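Local coordinates for glutathione S-transferase (Pseudomonas protegens, PDB 4IKH), which probably catalyses the conjugation of glutathione to electrophilic substrates and binds two glutathione molecules in each active-site cleft, at residues A[174-179]-A[187-192]; A[118-123]-A[163-168]; A[90-95]-A[123-128]. All blocks are in the same frame, centred on the assembly; numbering follows the deposited sequence.

Contact 1: A[174-179]-A[187-192]; sequences EWIMGE and ATFPWI. With GSH (glutathione), chain D.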
loop_
_atom_site.group_PDB
_atom_site.type_symbol
_atom_site.label_atom_id
_atom_site.label_comp_id
_atom_site.label_asym_id
_atom_site.label_seq_id
_atom_site.Cartn_x
_atom_site.Cartn_y
_atom_site.Cartn_z
ATOM N N GLU A 174 -21.853 8.125 4.379
ATOM C CA GLU A 174 -21.514 9.320 3.617
ATOM C C GLU A 174 -20.174 9.189 2.888
ATOM O O GLU A 174 -20.050 9.569 1.721
ATOM C CB GLU A 174 -21.460 10.516 4.552
ATOM C CG GLU A 174 -22.802 10.824 5.192
ATOM C CD GLU A 174 -22.807 12.182 5.843
ATOM O OE1 GLU A 174 -22.297 13.129 5.206
ATOM O OE2 GLU A 174 -23.302 12.303 6.986
ATOM N N TRP A 175 -19.170 8.670 3.600
ATOM C CA TRP A 175 -17.830 8.455 3.049
ATOM C C TRP A 175 -17.300 7.120 3.555
ATOM O O TRP A 175 -17.970 6.438 4.328
ATOM C CB TRP A 175 -16.871 9.560 3.508
ATOM C CG TRP A 175 -17.315 10.959 3.153
ATOM C CD1 TRP A 175 -17.936 11.862 3.973
ATOM C CD2 TRP A 175 -17.146 11.613 1.892
ATOM N NE1 TRP A 175 -18.174 13.037 3.288
ATOM C CE2 TRP A 175 -17.695 12.908 2.010
ATOM C CE3 TRP A 175 -16.578 11.229 0.670
ATOM C CZ2 TRP A 175 -17.703 13.817 0.947
ATOM C CZ3 TRP A 175 -16.590 12.127 -0.382
ATOM C CH2 TRP A 175 -17.142 13.408 -0.236
ATOM N N ILE A 176 -16.086 6.761 3.146
ATOM C CA ILE A 176 -15.482 5.500 3.570
ATOM C C ILE A 176 -15.513 5.294 5.089
ATOM O O ILE A 176 -15.870 4.211 5.560
ATOM C CB ILE A 176 -14.034 5.363 3.019
ATOM C CG1 ILE A 176 -14.073 5.236 1.487
ATOM C CG2 ILE A 176 -13.330 4.174 3.671
ATOM C CD1 ILE A 176 -12.717 5.346 0.769
HETATM N N MSE A 177 -15.146 6.321 5.854
HETATM C CA MSE A 177 -15.198 6.224 7.314
HETATM C C MSE A 177 -16.550 6.674 7.896
HETATM O O MSE A 177 -16.628 7.183 9.027
HETATM C CB MSE A 177 -14.059 7.020 7.951
HETATM C CG MSE A 177 -12.680 6.383 7.708
HETATM SE SE MSE A 177 -12.694 4.516 8.309
HETATM C CE MSE A 177 -13.287 4.821 10.144
ATOM N N GLY A 178 -17.616 6.479 7.128
ATOM C CA GLY A 178 -18.941 6.870 7.583
ATOM C C GLY A 178 -19.189 8.354 7.414
ATOM O O GLY A 178 -19.218 8.869 6.285
ATOM N N GLU A 179 -19.355 9.050 8.535
ATOM C CA GLU A 179 -19.760 10.449 8.492
ATOM C C GLU A 179 -18.622 11.398 8.103
ATOM O O GLU A 179 -18.841 12.394 7.414
ATOM C CB GLU A 179 -20.396 10.845 9.825
ATOM C CG GLU A 179 -21.454 9.841 10.284
ATOM C CD GLU A 179 -22.695 10.499 10.851
ATOM O OE1 GLU A 179 -22.661 10.911 12.029
ATOM O OE2 GLU A 179 -23.709 10.596 10.122
ATOM N N ALA A 187 -7.533 9.130 -1.213
ATOM C CA ALA A 187 -6.693 8.131 -1.876
ATOM C C ALA A 187 -7.481 7.262 -2.860
ATOM O O ALA A 187 -6.953 6.824 -3.889
ATOM C CB ALA A 187 -5.998 7.260 -0.840
ATOM N N THR A 188 -8.749 7.015 -2.551
ATOM C CA THR A 188 -9.526 6.036 -3.309
ATOM C C THR A 188 -10.204 6.606 -4.558
ATOM O O THR A 188 -10.039 6.066 -5.652
ATOM C CB THR A 188 -10.550 5.324 -2.390
ATOM O OG1 THR A 188 -9.857 4.733 -1.278
ATOM C CG2 THR A 188 -11.300 4.238 -3.148
ATOM N N PHE A 189 -10.971 7.683 -4.409
ATOM C CA PHE A 189 -11.775 8.172 -5.535
ATOM C C PHE A 189 -11.061 8.725 -6.793
ATOM O O PHE A 189 -11.604 8.615 -7.888
ATOM C CB PHE A 189 -12.936 9.050 -5.033
ATOM C CG PHE A 189 -13.864 8.290 -4.140
ATOM C CD1 PHE A 189 -14.798 7.427 -4.691
ATOM C CD2 PHE A 189 -13.738 8.352 -2.758
ATOM C CE1 PHE A 189 -15.618 6.672 -3.885
ATOM C CE2 PHE A 189 -14.547 7.600 -1.950
ATOM C CZ PHE A 189 -15.491 6.758 -2.515
ATOM N N PRO A 190 -9.843 9.290 -6.657
ATOM C CA PRO A 190 -9.143 9.659 -7.895
ATOM C C PRO A 190 -8.873 8.450 -8.788
ATOM O O PRO A 190 -8.806 8.599 -10.014
ATOM C CB PRO A 190 -7.813 10.209 -7.382
ATOM C CG PRO A 190 -8.152 10.781 -6.059
ATOM C CD PRO A 190 -9.140 9.808 -5.470
ATOM N N TRP A 191 -8.716 7.272 -8.185
ATOM C CA TRP A 191 -8.499 6.052 -8.965
ATOM C C TRP A 191 -9.779 5.533 -9.624
ATOM O O TRP A 191 -9.750 5.060 -10.760
ATOM C CB TRP A 191 -7.876 4.959 -8.103
ATOM C CG TRP A 191 -6.370 4.898 -8.238
ATOM C CD1 TRP A 191 -5.438 5.307 -7.322
ATOM C CD2 TRP A 191 -5.636 4.420 -9.371
ATOM N NE1 TRP A 191 -4.167 5.099 -7.815
ATOM C CE2 TRP A 191 -4.262 4.554 -9.068
ATOM C CE3 TRP A 191 -6.005 3.887 -10.610
ATOM C CZ2 TRP A 191 -3.260 4.176 -9.963
ATOM C CZ3 TRP A 191 -5.013 3.511 -11.495
ATOM C CH2 TRP A 191 -3.653 3.653 -11.164
ATOM N N ILE A 192 -10.899 5.604 -8.906
ATOM C CA ILE A 192 -12.175 5.192 -9.479
ATOM C C ILE A 192 -12.512 6.115 -10.635
ATOM O O ILE A 192 -12.914 5.656 -11.709
ATOM C CB ILE A 192 -13.281 5.163 -8.422
ATOM C CG1 ILE A 192 -12.889 4.162 -7.327
ATOM C CG2 ILE A 192 -14.609 4.751 -9.045
ATOM C CD1 ILE A 192 -13.626 4.369 -6.045
HETATM N N1 GSH D . 4.976 2.370 -17.281
HETATM C CA1 GSH D . 4.793 1.650 -16.076
HETATM C C1 GSH D . 3.847 0.509 -16.286
HETATM O O11 GSH D . 3.630 0.064 -17.454
HETATM O O12 GSH D . 3.260 -0.019 -15.292
HETATM C CB1 GSH D . 4.235 2.579 -15.050
HETATM C CG1 GSH D . 2.904 3.188 -15.509
HETATM C CD1 GSH D . 2.249 3.695 -14.243
HETATM O OE1 GSH D . 2.964 4.146 -13.371
HETATM N N2 GSH D . 0.796 3.622 -14.044
HETATM C CA2 GSH D . 0.225 4.099 -12.816
HETATM C C2 GSH D . -0.070 2.918 -11.898
HETATM O O2 GSH D . -0.482 1.848 -12.377
HETATM C CB2 GSH D . -1.043 4.842 -13.087
HETATM S SG2 GSH D . -0.733 6.309 -14.029
HETATM N N3 GSH D . 0.114 2.993 -10.452
HETATM C CA3 GSH D . -0.197 1.814 -9.642
HETATM C C3 GSH D . -0.469 2.155 -8.205
HETATM O O31 GSH D . -0.824 3.307 -7.860
HETATM O O32 GSH D . -0.347 1.283 -7.315
#
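The terminal methyl of Ile176 does nearly all the touching: CD1 rests 3.6 Å from the hydroxyl oxygen OG1 of Thr188 and 4.0 Å from CE2 of the Phe189 ring. With chi2 of Ile176 extended at 169°, CD1 is carried off the loop and onto the helix at this pair of neighbouring residues. The Thr188 oxygen already hydrogen-bonds to Ala184 O one turn earlier, so the methyl beside it costs no hydrogen bond. A slim, branched isoleucine suits this place, since it can slide past Phe189 while also meeting Thr188. Its loop is held tight by a type I turn, closed by a 2.8 Å bond from Gly178 N to Trp175 O; a return bond of 2.7 Å from Trp175 N to Gly178 O accompanies a classic beta bulge, Glu174 and Trp175 both facing Gly178, whose positive phi is easy for glycine. The helix is kinked at Pro190 and Trp191, the proline nitrogen having no hydrogen to give; Trp191 reaches the second glutathione, with Trp191 CZ2 3.3 Å from its O31, while NE1 bonds to Asn32. Asp185 binds the backbone N of Ile176, tying loop to helix 183-196. Helix 111-140 meets Ile176 through Trp120, helix 150-170 meets Thr188 through Leu166 and Phe189 through Leu170, and helix 211-220 meets Phe189 through Val216.

Contact 2: A[118-123]-A[163-168]; sequences IQWLMF and LGVLDK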
loop_
_atom_site.group_PDB
_atom_site.type_symbol
_atom_site.label_atom_id
_atom_site.label_comp_id
_atom_site.label_asym_id
_atom_site.label_seq_id
_atom_site.Cartn_x
_atom_site.Cartn_y
_atom_site.Cartn_z
ATOM N N ILE A 118 -6.466 4.052 8.217
ATOM C CA ILE A 118 -5.237 3.554 7.603
ATOM C C ILE A 118 -5.524 2.226 6.903
ATOM O O ILE A 118 -4.987 1.945 5.831
ATOM C CB ILE A 118 -4.084 3.413 8.651
ATOM C CG1 ILE A 118 -3.718 4.789 9.210
ATOM C CG2 ILE A 118 -2.837 2.780 8.022
ATOM C CD1 ILE A 118 -2.911 4.743 10.482
ATOM N N GLN A 119 -6.386 1.414 7.511
ATOM C CA GLN A 119 -6.788 0.124 6.930
ATOM C C GLN A 119 -7.404 0.273 5.536
ATOM O O GLN A 119 -7.091 -0.498 4.614
ATOM C CB GLN A 119 -7.792 -0.558 7.873
ATOM C CG GLN A 119 -8.704 -1.591 7.219
ATOM C CD GLN A 119 -9.806 -2.067 8.163
ATOM O OE1 GLN A 119 -9.627 -3.032 8.904
ATOM N NE2 GLN A 119 -10.963 -1.395 8.123
ATOM N N TRP A 120 -8.290 1.256 5.380
ATOM C CA TRP A 120 -8.901 1.502 4.074
ATOM C C TRP A 120 -7.901 2.162 3.129
ATOM O O TRP A 120 -7.951 1.944 1.919
ATOM C CB TRP A 120 -10.211 2.313 4.210
ATOM C CG TRP A 120 -11.317 1.427 4.712
ATOM C CD1 TRP A 120 -11.851 1.403 5.964
ATOM C CD2 TRP A 120 -11.942 0.364 3.986
ATOM N NE1 TRP A 120 -12.805 0.412 6.049
ATOM C CE2 TRP A 120 -12.866 -0.247 4.851
ATOM C CE3 TRP A 120 -11.809 -0.127 2.685
ATOM C CZ2 TRP A 120 -13.659 -1.323 4.454
ATOM C CZ3 TRP A 120 -12.602 -1.192 2.290
ATOM C CH2 TRP A 120 -13.513 -1.778 3.171
ATOM N N LEU A 121 -6.992 2.967 3.679
ATOM C CA LEU A 121 -5.919 3.539 2.864
ATOM C C LEU A 121 -5.014 2.435 2.319
ATOM O O LEU A 121 -4.609 2.471 1.152
ATOM C CB LEU A 121 -5.102 4.563 3.661
ATOM C CG LEU A 121 -3.781 5.034 3.027
ATOM C CD1 LEU A 121 -3.994 5.879 1.783
ATOM C CD2 LEU A 121 -2.923 5.790 4.047
HETATM N N MSE A 122 -4.711 1.438 3.149
HETATM C CA MSE A 122 -3.906 0.299 2.690
HETATM C C MSE A 122 -4.650 -0.513 1.634
HETATM O O MSE A 122 -4.054 -0.970 0.664
HETATM C CB MSE A 122 -3.516 -0.597 3.859
HETATM C CG MSE A 122 -2.576 0.062 4.816
HETATM SE SE MSE A 122 -0.912 0.572 3.914
HETATM C CE MSE A 122 0.006 1.095 5.543
ATOM N N PHE A 123 -5.954 -0.695 1.829
ATOM C CA PHE A 123 -6.812 -1.334 0.829
ATOM C C PHE A 123 -6.658 -0.673 -0.537
ATOM O O PHE A 123 -6.608 -1.357 -1.561
ATOM C CB PHE A 123 -8.270 -1.288 1.300
ATOM C CG PHE A 123 -9.272 -1.751 0.273
ATOM C CD1 PHE A 123 -9.496 -3.105 0.064
ATOM C CD2 PHE A 123 -10.023 -0.829 -0.447
ATOM C CE1 PHE A 123 -10.448 -3.539 -0.860
ATOM C CE2 PHE A 123 -10.974 -1.247 -1.381
ATOM C CZ PHE A 123 -11.178 -2.605 -1.595
ATOM N N LEU A 163 -14.276 -3.247 -6.354
ATOM C CA LEU A 163 -15.375 -2.284 -6.410
ATOM C C LEU A 163 -16.565 -2.763 -5.583
ATOM O O LEU A 163 -17.210 -1.969 -4.892
ATOM C CB LEU A 163 -15.803 -2.033 -7.860
ATOM C CG LEU A 163 -14.873 -1.131 -8.675
ATOM C CD1 LEU A 163 -15.154 -1.236 -10.169
ATOM C CD2 LEU A 163 -14.969 0.318 -8.205
ATOM N N GLY A 164 -16.838 -4.065 -5.645
ATOM C CA GLY A 164 -17.927 -4.655 -4.886
ATOM C C GLY A 164 -17.651 -4.652 -3.397
ATOM O O GLY A 164 -18.568 -4.519 -2.590
ATOM N N VAL A 165 -16.386 -4.809 -3.018
ATOM C CA VAL A 165 -16.027 -4.749 -1.612
ATOM C C VAL A 165 -16.311 -3.339 -1.120
ATOM O O VAL A 165 -16.930 -3.131 -0.068
ATOM C CB VAL A 165 -14.533 -5.088 -1.387
ATOM C CG1 VAL A 165 -14.092 -4.650 0.001
ATOM C CG2 VAL A 165 -14.291 -6.576 -1.575
ATOM N N LEU A 166 -15.870 -2.367 -1.908
ATOM C CA LEU A 166 -16.067 -0.972 -1.565
ATOM C C LEU A 166 -17.557 -0.586 -1.629
ATOM O O LEU A 166 -18.051 0.192 -0.799
ATOM C CB LEU A 166 -15.270 -0.103 -2.529
ATOM C CG LEU A 166 -15.232 1.374 -2.145
ATOM C CD1 LEU A 166 -14.413 1.552 -0.879
ATOM C CD2 LEU A 166 -14.654 2.197 -3.290
ATOM N N ASP A 167 -18.269 -1.126 -2.613
ATOM C CA ASP A 167 -19.695 -0.807 -2.765
ATOM C C ASP A 167 -20.499 -1.306 -1.570
ATOM O O ASP A 167 -21.322 -0.570 -1.014
ATOM C CB ASP A 167 -20.250 -1.382 -4.062
ATOM C CG ASP A 167 -21.665 -0.889 -4.364
ATOM O OD1 ASP A 167 -21.817 0.300 -4.726
ATOM O OD2 ASP A 167 -22.616 -1.696 -4.252
ATOM N N LYS A 168 -20.259 -2.553 -1.175
ATOM C CA LYS A 168 -20.899 -3.116 0.006
ATOM C C LYS A 168 -20.601 -2.254 1.231
ATOM O O LYS A 168 -21.471 -2.013 2.051
ATOM C CB LYS A 168 -20.399 -4.542 0.235
ATOM C CG LYS A 168 -20.868 -5.187 1.533
ATOM C CD LYS A 168 -22.167 -5.946 1.335
ATOM C CE LYS A 168 -22.415 -6.941 2.466
ATOM N NZ LYS A 168 -21.337 -7.979 2.541
#
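Val165 faces Phe123 and can be followed outward from its branch point. Its CB lies 4.2 Å from CZ of Phe123; one bond further, Val165 CG1 stands 3.9 Å from both Phe123 CZ and Phe123 CE1. The same methyl also comes to the edge of the Trp120 indole, near its plane, with Val165 CG1 4.3 Å from Trp120 CH2. One branch therefore meets two rings, and a chi1 of 164°, which sets CG1 opposite the backbone N, is what directs it there. Leu166 adds a looser touch, its CD1 4.5 Å from CE2 of Phe123. The two rings meet edge-to-face (T-shaped), Trp120 CZ3 standing 3.8 Å above the plane of the Phe123 ring, offset toward the rim. Long aromatic side chains suit helix 118-123 because the segment axes, running at 154° to each other, come no nearer than 12.8 Å, a span that the short valine could not bridge without them. Trp120 also meets Phe90 of the second subunit edge-to-face, and Gln119 bonds to the backbone N of that same Phe90. Within the chain, helix 183-196 lies against both segments, through Ala184 on Trp120 and Ile192 on Leu166, while helix 211-220 reaches Leu166 through Val213.

Contact 3: A[90-95]-A[123-128]; sequences FESGAI and FQMGGI. With GSH (glutathione), chain B.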
loop_
_atom_site.group_PDB
_atom_site.type_symbol
_atom_site.label_atom_id
_atom_site.label_comp_id
_atom_site.label_asym_id
_atom_site.label_seq_id
_atom_site.Cartn_x
_atom_site.Cartn_y
_atom_site.Cartn_z
ATOM N N PHE A 90 8.429 10.058 -0.849
ATOM C CA PHE A 90 7.682 9.541 -1.983
ATOM C C PHE A 90 6.622 8.578 -1.449
ATOM O O PHE A 90 6.548 8.359 -0.235
ATOM C CB PHE A 90 8.586 8.925 -3.078
ATOM C CG PHE A 90 9.247 7.619 -2.704
ATOM C CD1 PHE A 90 10.395 7.602 -1.922
ATOM C CD2 PHE A 90 8.766 6.411 -3.198
ATOM C CE1 PHE A 90 11.027 6.404 -1.600
ATOM C CE2 PHE A 90 9.388 5.211 -2.881
ATOM C CZ PHE A 90 10.525 5.207 -2.077
ATOM N N GLU A 91 5.813 8.032 -2.357
ATOM C CA GLU A 91 4.626 7.227 -2.021
ATOM C C GLU A 91 3.453 8.101 -1.564
ATOM O O GLU A 91 3.509 8.802 -0.543
ATOM C CB GLU A 91 4.933 6.092 -1.023
ATOM C CG GLU A 91 5.880 5.011 -1.577
ATOM C CD GLU A 91 5.229 4.160 -2.655
ATOM O OE1 GLU A 91 3.977 3.979 -2.637
ATOM O OE2 GLU A 91 5.968 3.665 -3.530
ATOM N N SER A 92 2.393 8.074 -2.355
ATOM C CA SER A 92 1.245 8.923 -2.101
ATOM C C SER A 92 0.670 8.680 -0.705
ATOM O O SER A 92 0.412 9.632 0.049
ATOM C CB SER A 92 0.184 8.710 -3.182
ATOM O OG SER A 92 -0.208 7.348 -3.294
ATOM N N GLY A 93 0.508 7.408 -0.347
ATOM C CA GLY A 93 -0.083 7.049 0.936
ATOM C C GLY A 93 0.705 7.555 2.125
ATOM O O GLY A 93 0.120 7.977 3.128
ATOM N N ALA A 94 2.035 7.502 2.018
ATOM C CA ALA A 94 2.898 8.002 3.080
ATOM C C ALA A 94 2.764 9.521 3.189
ATOM O O ALA A 94 2.689 10.067 4.290
ATOM C CB ALA A 94 4.364 7.593 2.835
ATOM N N ILE A 95 2.748 10.199 2.045
ATOM C CA ILE A 95 2.582 11.653 2.018
ATOM C C ILE A 95 1.227 12.070 2.612
ATOM O O ILE A 95 1.145 13.053 3.350
ATOM C CB ILE A 95 2.742 12.206 0.576
ATOM C CG1 ILE A 95 4.180 11.998 0.090
ATOM C CG2 ILE A 95 2.363 13.687 0.506
ATOM C CD1 ILE A 95 4.374 12.189 -1.400
ATOM N N PHE A 123 -5.954 -0.695 1.829
ATOM C CA PHE A 123 -6.812 -1.334 0.829
ATOM C C PHE A 123 -6.658 -0.673 -0.537
ATOM O O PHE A 123 -6.608 -1.357 -1.561
ATOM C CB PHE A 123 -8.270 -1.288 1.300
ATOM C CG PHE A 123 -9.272 -1.751 0.273
ATOM C CD1 PHE A 123 -9.496 -3.105 0.064
ATOM C CD2 PHE A 123 -10.023 -0.829 -0.447
ATOM C CE1 PHE A 123 -10.448 -3.539 -0.860
ATOM C CE2 PHE A 123 -10.974 -1.247 -1.381
ATOM C CZ PHE A 123 -11.178 -2.605 -1.595
ATOM N N GLN A 124 -6.586 0.655 -0.555
ATOM C CA GLN A 124 -6.370 1.382 -1.802
ATOM C C GLN A 124 -4.922 1.180 -2.304
ATOM O O GLN A 124 -4.699 0.866 -3.470
ATOM C CB GLN A 124 -6.614 2.872 -1.577
ATOM C CG GLN A 124 -6.566 3.704 -2.861
ATOM C CD GLN A 124 -5.145 4.000 -3.341
ATOM O OE1 GLN A 124 -4.288 4.443 -2.571
ATOM N NE2 GLN A 124 -4.892 3.753 -4.625
HETATM N N MSE A 125 -3.954 1.398 -1.417
HETATM C CA MSE A 125 -2.530 1.295 -1.764
HETATM C C MSE A 125 -2.132 -0.051 -2.344
HETATM O O MSE A 125 -1.357 -0.112 -3.308
HETATM C CB MSE A 125 -1.670 1.614 -0.536
HETATM C CG MSE A 125 -1.680 3.116 -0.166
HETATM SE SE MSE A 125 -0.962 4.212 -1.646
HETATM C CE MSE A 125 0.939 3.530 -1.548
ATOM N N GLY A 126 -2.632 -1.132 -1.749
ATOM C CA GLY A 126 -2.228 -2.470 -2.159
ATOM C C GLY A 126 -3.210 -3.167 -3.071
ATOM O O GLY A 126 -2.924 -4.237 -3.592
ATOM N N GLY A 127 -4.376 -2.570 -3.281
ATOM C CA GLY A 127 -5.385 -3.249 -4.075
ATOM C C GLY A 127 -5.890 -2.398 -5.208
ATOM O O GLY A 127 -5.626 -2.694 -6.373
ATOM N N ILE A 128 -6.618 -1.337 -4.869
ATOM C CA ILE A 128 -7.230 -0.472 -5.877
ATOM C C ILE A 128 -6.197 0.086 -6.862
ATOM O O ILE A 128 -6.309 -0.104 -8.077
ATOM C CB ILE A 128 -7.946 0.726 -5.226
ATOM C CG1 ILE A 128 -9.094 0.265 -4.314
ATOM C CG2 ILE A 128 -8.440 1.696 -6.301
ATOM C CD1 ILE A 128 -10.304 -0.258 -5.038
HETATM N N1 GSH B . 2.678 3.403 -4.894
HETATM C CA1 GSH B . 3.033 4.608 -5.558
HETATM C C1 GSH B . 2.331 5.780 -4.934
HETATM O O11 GSH B . 1.184 5.624 -4.426
HETATM O O12 GSH B . 2.871 6.935 -4.909
HETATM C CB1 GSH B . 2.634 4.524 -6.993
HETATM C CG1 GSH B . 3.096 5.804 -7.692
HETATM C CD1 GSH B . 2.922 5.692 -9.187
HETATM O OE1 GSH B . 2.548 4.655 -9.691
HETATM N N2 GSH B . 3.194 6.850 -10.032
HETATM C CA2 GSH B . 3.033 6.751 -11.447
HETATM C C2 GSH B . 4.390 7.091 -12.036
HETATM O O2 GSH B . 5.070 7.970 -11.497
HETATM C CB2 GSH B . 2.022 7.742 -11.940
HETATM S SG2 GSH B . 0.419 7.497 -11.199
HETATM N N3 GSH B . 4.909 6.413 -13.208
HETATM C CA3 GSH B . 6.205 6.791 -13.733
HETATM C C3 GSH B . 6.962 5.569 -14.129
HETATM O O31 GSH B . 6.646 4.446 -13.652
HETATM O O32 GSH B . 7.917 5.671 -14.942
#
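Gly93 and Met125 bring the two backbones to 6.8 Å between their CA atoms, where the first turn of helix 92-103 meets helix 111-140. Glycine fits because a CB here would press on CG of Met125. Methionine, here carrying selenium, suits position Met125 because its unbranched chain can bend, bringing SE 3.6 Å from Ser92 OG and CE 3.3 Å from Glu91 OE1. Glu91, at the N-cap with positive phi (76°), bends at chi2 (-70°) to turn its carboxylate to the ligand, where OE1 accepts a 2.7 Å bond from N1 of glutathione. Ser92 grips the ligand's alpha-carboxylate: its N donates 2.8 Å to O12, its OG a very short 2.5 Å to O11, and a weak third bond runs from N to O11. Lys35 NZ also bonds to that OG, and the helix start probably adds attraction. With an alanine in place of Glu91, the ligand's amino group would probably be left without its charged mate and the Met125 methyl freer to turn. This is the gamma-glutamyl end of the glutathione site, built in the GST manner on an acidic residue and a serine opening the helix after the last strand of the thioredoxin-like domain.

Overall arrangement
From the N terminus the chain first builds the thioredoxin-like domain, and contact 3 opens at its last helix. That loop closes at 123-128 on helix 111-140, joining the N-terminal domain to the helical one. Before it closes, 118-123 has already opened contact 2, so the two loops cross, sharing Phe123; contact 2 ends on helix 150-170. Contact 1 follows in series as a short, local closure between the loop after that helix and helix 183-196. The three still meet in space: Ala187 packs on Leu121, Leu121 on the backbone of Gly93, and Trp191 on Gln124. Helix 111-140 is shared by contacts 2 and 3, which both touch the second subunit, and contact 1 packs against it.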